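Ceg4 (Legionella pneumophila subsp. pneumophila, PDB 6AOK) acts as a HAD-like, magnesium-binding phosphotyrosine phosphatase, a bacterial effector that attenuates host MAPK signalling, with this chain forming its N-terminal phosphatase domain. Local coordinates at residues A[17-21]-A[22-26]; A[82-85]-A[86-89]. All blocks are in the same frame, centred on the assembly; numbering follows the deposited sequence. Where two conformers were deposited one is given.

In the fold
From the N terminus, the chain runs through strand 13-17, the middle strand of the parallel sheet, and straight into contact 1. There residues 17-26 fold back on themselves and close the magnesium-binding loop. Helices 35-39 and 60-71 follow. Contact 2 then closes a tight turn at 82-89, just before helix 91-100. The two contacts lie in series, neither nested nor crossed, with centres about 12 Å apart. They also touch. Lys-26 NZ forms a salt bridge with Asp-86 OD1 at 2.8 Å, and Gly-25 N probably bonds to Asp-86 O. The magnesium-binding loop, at the C-terminal end of the middle strand, is thereby tied to the segment leading into helix 91-100.

Contact 1 (A[17-21]-A[22-26]); sequences TDFDG and TVTGK. With MG (magnesium ion), chain B.
Asp-18 and Thr-22 meet beside the magnesium ion. Thr-22 OG1 donates to Asp-18 OD2 at 2.9 Å. OD2 receives it on its anti lone pair and binds the metal at 2.0 Å. Asp-20 binds through its backbone O. Three waters and Asp-167 complete the site. This matches the DxDx(T/V) motif of HAD phosphatases. Asp-18 OD1 has a salt bridge to Lys-144, which probably helps fix the carboxylate.

Phe-19 turns the other way. Its CG lies anti to the backbone N (chi1 -177°), and Thr-24 CG2 sits over one ring face, off centre toward the rim, 4.0 Å from the centroid. The two side chains cross at about a right angle. Thr-24 OG1 faces back and takes a nearly straight bond from Gly-21 N at 2.9 Å (169°). Phe-19 O receives Thr-22 N and Thr-24 N from opposite faces of its carbonyl plane, so one carbonyl oxygen is gripped by two N-H groups of the returning chain. Val-23 CG2 packs on Asp-18 O at 3.4 Å.

The loop leaves the C-terminal end of strand 13-17. Phe-19 packs on helix 116-125 and Ile-110 of strand 106-111, and Thr-22 touches Leu-165 of strand 161-165.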
loop_
_atom_site.group_PDB
_atom_site.type_symbol
_atom_site.label_atom_id
_atom_site.label_comp_id
_atom_site.label_asym_id
_atom_site.label_seq_id
_atom_site.Cartn_x
_atom_site.Cartn_y
_atom_site.Cartn_z
ATOM N N THR A 17 -3.498 -4.692 -0.799
ATOM C CA THR A 17 -3.423 -3.714 -1.873
ATOM C C THR A 17 -2.023 -3.741 -2.479
ATOM O O THR A 17 -1.016 -3.841 -1.767
ATOM C CB THR A 17 -3.768 -2.294 -1.374
ATOM O OG1 THR A 17 -3.694 -1.387 -2.465
ATOM C CG2 THR A 17 -2.787 -1.848 -0.323
ATOM N N ASP A 18 -1.971 -3.692 -3.794
ATOM C CA ASP A 18 -0.742 -3.394 -4.513
ATOM C C ASP A 18 -0.251 -1.978 -4.160
ATOM O O ASP A 18 -0.996 -1.154 -3.615
ATOM C CB ASP A 18 -1.021 -3.532 -6.027
ATOM C CG ASP A 18 0.214 -3.279 -6.875
ATOM O OD1 ASP A 18 1.311 -3.818 -6.544
ATOM O OD2 ASP A 18 0.071 -2.551 -7.881
ATOM N N PHE A 19 1.029 -1.705 -4.447
ATOM C CA PHE A 19 1.539 -0.349 -4.253
ATOM C C PHE A 19 1.658 0.399 -5.581
ATOM O O PHE A 19 0.848 1.300 -5.852
ATOM C CB PHE A 19 2.883 -0.368 -3.469
ATOM C CG PHE A 19 3.417 1.012 -3.181
ATOM C CD1 PHE A 19 2.839 1.799 -2.181
ATOM C CD2 PHE A 19 4.502 1.520 -3.901
ATOM C CE1 PHE A 19 3.308 3.071 -1.915
ATOM C CE2 PHE A 19 4.972 2.813 -3.634
ATOM C CZ PHE A 19 4.379 3.574 -2.640
ATOM N N ASP A 20 2.629 0.042 -6.435
ATOM C CA ASP A 20 2.916 0.833 -7.639
ATOM C C ASP A 20 1.784 0.703 -8.639
ATOM O O ASP A 20 1.499 -0.420 -9.099
ATOM C CB ASP A 20 4.203 0.356 -8.309
ATOM C CG ASP A 20 5.413 0.511 -7.436
ATOM O OD1 ASP A 20 5.796 1.668 -7.079
ATOM O OD2 ASP A 20 5.973 -0.545 -7.071
ATOM N N GLY A 21 1.195 1.844 -9.035
ATOM C CA GLY A 21 0.122 1.841 -9.993
ATOM C C GLY A 21 -1.241 1.580 -9.380
ATOM O O GLY A 21 -2.245 1.646 -10.083
ATOM N N THR A 22 -1.297 1.309 -8.091
ATOM C CA THR A 22 -2.551 1.173 -7.369
ATOM C C THR A 22 -2.659 2.286 -6.341
ATOM O O THR A 22 -3.511 3.185 -6.457
ATOM C CB THR A 22 -2.594 -0.235 -6.727
ATOM O OG1 THR A 22 -2.546 -1.239 -7.778
ATOM C CG2 THR A 22 -3.857 -0.405 -5.872
ATOM N N VAL A 23 -1.775 2.284 -5.355
ATOM C CA VAL A 23 -1.643 3.428 -4.458
ATOM C C VAL A 23 -0.977 4.614 -5.185
ATOM O O VAL A 23 -1.390 5.763 -5.022
ATOM C CB VAL A 23 -0.861 2.998 -3.194
ATOM C CG1 VAL A 23 -0.620 4.160 -2.299
ATOM C CG2 VAL A 23 -1.608 1.896 -2.363
ATOM N N THR A 24 0.043 4.364 -6.015
ATOM C CA THR A 24 0.659 5.428 -6.804
ATOM C C THR A 24 0.042 5.471 -8.173
ATOM O O THR A 24 -0.718 4.588 -8.548
ATOM C CB THR A 24 2.181 5.253 -6.968
ATOM O OG1 THR A 24 2.435 4.237 -7.962
ATOM C CG2 THR A 24 2.825 4.924 -5.700
ATOM N N GLY A 25 0.430 6.480 -8.971
ATOM C CA GLY A 25 -0.094 6.492 -10.332
ATOM C C GLY A 25 0.823 5.939 -11.421
ATOM O O GLY A 25 0.539 6.133 -12.602
ATOM N N LYS A 26 1.913 5.249 -11.073
ATOM C CA LYS A 26 2.856 4.728 -12.055
ATOM C C LYS A 26 3.053 3.249 -11.772
ATOM O O LYS A 26 3.300 2.878 -10.624
ATOM C CB LYS A 26 4.215 5.449 -11.979
ATOM C CG LYS A 26 4.259 6.740 -12.712
ATOM C CD LYS A 26 4.133 6.509 -14.227
ATOM C CE LYS A 26 4.232 7.814 -15.031
ATOM N NZ LYS A 26 3.064 8.729 -14.788
HETATM MG MG MG B . 0.997 -2.320 -9.616
HETATM O O HOH W 1 2.837 -3.041 -9.086
HETATM O O HOH W 2 5.072 3.918 -8.241
HETATM O O HOH W 3 0.579 -4.350 -9.975
HETATM O O HOH W 4 1.661 -1.949 -11.587
#

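Contact 2 (A[82-85]-A[86-89]); sequences QQDV and DFLM
Phe-87 lies alongside Asp-84, both side chains pointing the same way. Its chi1 of -81° puts CG beside the backbone N, and this turns the ring back along Asp-84. From the root outward, CB is 3.6 Å from Asp-84 O. CG is a little farther from that oxygen. CD1 comes closest, 3.3 Å from Asp-84 O, which lies at the ring edge near its plane. CD1 also touches Asp-84 CB at 3.9 Å. At CE1 the partners change to the carboxylate, with Asp-84 CG and OD2 both 4.0 Å away. The carboxylate and ring planes are 46° apart, so the two groups are not stacked. Asp-84 OD2 has a salt bridge to Lys-70.

The backbone explains this pairing. A type II turn from Gln-82 to Val-85 leads into a short 3-10 segment. Phe-87 N bonds to Asp-84 O at 3.1 Å, and Leu-88 N bonds to Val-85 O at 2.9 Å. Asp-84 O also accepts from the hydroxyl of Tyr-71. On another side of the turn, Val-85 CG2 meets Leu-88 CD1 at 4.1 Å, the two side chains crossing at about a right angle.

The turn joins three helices. Phe-87 packs on Tyr-71 of helix 60-71 and Tyr-118 of helix 116-125. Leu-88 touches Phe-67 and Tyr-71 of helix 60-71 and Tyr-125 of helix 116-125. In one of its two conformers, selenomethionine Met-89 touches Val-94 and Phe-97 of helix 91-100.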
loop_
_atom_site.group_PDB
_atom_site.type_symbol
_atom_site.label_atom_id
_atom_site.label_comp_id
_atom_site.label_asym_id
_atom_site.label_seq_id
_atom_site.Cartn_x
_atom_site.Cartn_y
_atom_site.Cartn_z
ATOM N N GLN A 82 2.667 19.176 -10.457
ATOM C CA GLN A 82 4.007 19.200 -10.998
ATOM C C GLN A 82 4.300 17.915 -11.762
ATOM O O GLN A 82 3.557 16.931 -11.702
ATOM C CB GLN A 82 5.033 19.430 -9.895
ATOM C CG GLN A 82 5.194 18.301 -8.893
ATOM C CD GLN A 82 6.206 18.661 -7.833
ATOM O OE1 GLN A 82 7.377 18.930 -8.128
ATOM N NE2 GLN A 82 5.754 18.723 -6.597
ATOM N N GLN A 83 5.401 17.951 -12.497
ATOM C CA GLN A 83 5.875 16.794 -13.236
ATOM C C GLN A 83 6.236 15.668 -12.283
ATOM O O GLN A 83 6.742 15.899 -11.179
ATOM C CB GLN A 83 7.088 17.182 -14.086
ATOM C CG GLN A 83 7.855 16.020 -14.684
ATOM C CD GLN A 83 9.315 16.365 -14.984
ATOM O OE1 GLN A 83 9.933 17.203 -14.302
ATOM N NE2 GLN A 83 9.871 15.724 -16.014
ATOM N N ASP A 84 5.924 14.444 -12.707
ATOM C CA ASP A 84 6.260 13.201 -12.037
ATOM C C ASP A 84 5.523 13.003 -10.735
ATOM O O ASP A 84 5.902 12.140 -9.956
ATOM C CB ASP A 84 7.764 13.068 -11.781
ATOM C CG ASP A 84 8.532 12.733 -13.046
ATOM O OD1 ASP A 84 7.886 12.557 -14.096
ATOM O OD2 ASP A 84 9.765 12.598 -12.990
ATOM N N VAL A 85 4.469 13.777 -10.477
ATOM C CA VAL A 85 3.728 13.608 -9.235
ATOM C C VAL A 85 3.036 12.245 -9.190
ATOM O O VAL A 85 2.630 11.781 -8.117
ATOM C CB VAL A 85 2.746 14.806 -9.080
ATOM C CG1 VAL A 85 1.666 14.742 -10.155
ATOM C CG2 VAL A 85 2.098 14.819 -7.700
ATOM N N ASP A 86 2.937 11.554 -10.338
ATOM C CA ASP A 86 2.382 10.197 -10.400
ATOM C C ASP A 86 3.226 9.163 -9.662
ATOM O O ASP A 86 2.705 8.079 -9.364
ATOM C CB ASP A 86 2.205 9.747 -11.858
ATOM C CG ASP A 86 1.073 10.472 -12.565
ATOM O OD1 ASP A 86 0.897 10.253 -13.781
ATOM O OD2 ASP A 86 0.352 11.268 -11.916
ATOM N N PHE A 87 4.498 9.460 -9.344
ATOM C CA PHE A 87 5.234 8.608 -8.407
ATOM C C PHE A 87 4.608 8.561 -7.026
ATOM O O PHE A 87 4.861 7.616 -6.265
ATOM C CB PHE A 87 6.639 9.122 -8.182
ATOM C CG PHE A 87 7.617 8.751 -9.241
ATOM C CD1 PHE A 87 7.591 9.386 -10.478
ATOM C CD2 PHE A 87 8.619 7.812 -8.978
ATOM C CE1 PHE A 87 8.518 9.079 -11.451
ATOM C CE2 PHE A 87 9.572 7.504 -9.961
ATOM C CZ PHE A 87 9.523 8.148 -11.189
ATOM N N LEU A 88 3.834 9.572 -6.667
ATOM C CA LEU A 88 3.316 9.712 -5.318
ATOM C C LEU A 88 1.891 9.155 -5.214
ATOM O O LEU A 88 1.240 8.845 -6.219
ATOM C CB LEU A 88 3.347 11.188 -4.903
ATOM C CG LEU A 88 4.686 11.910 -4.991
ATOM C CD1 LEU A 88 4.452 13.352 -4.622
ATOM C CD2 LEU A 88 5.597 11.262 -3.986
HETATM N N MSE A 89 1.413 9.022 -3.985
HETATM C CA MSE A 89 0.003 8.689 -3.714
HETATM C C MSE A 89 -0.873 9.852 -4.063
HETATM O O MSE A 89 -0.493 10.975 -3.792
HETATM C CB MSE A 89 -0.241 8.422 -2.235
HETATM C CG MSE A 89 0.284 7.202 -1.700
HETATM SE SE MSE A 89 -0.527 7.017 0.056
HETATM C CE MSE A 89 1.009 7.714 1.066
#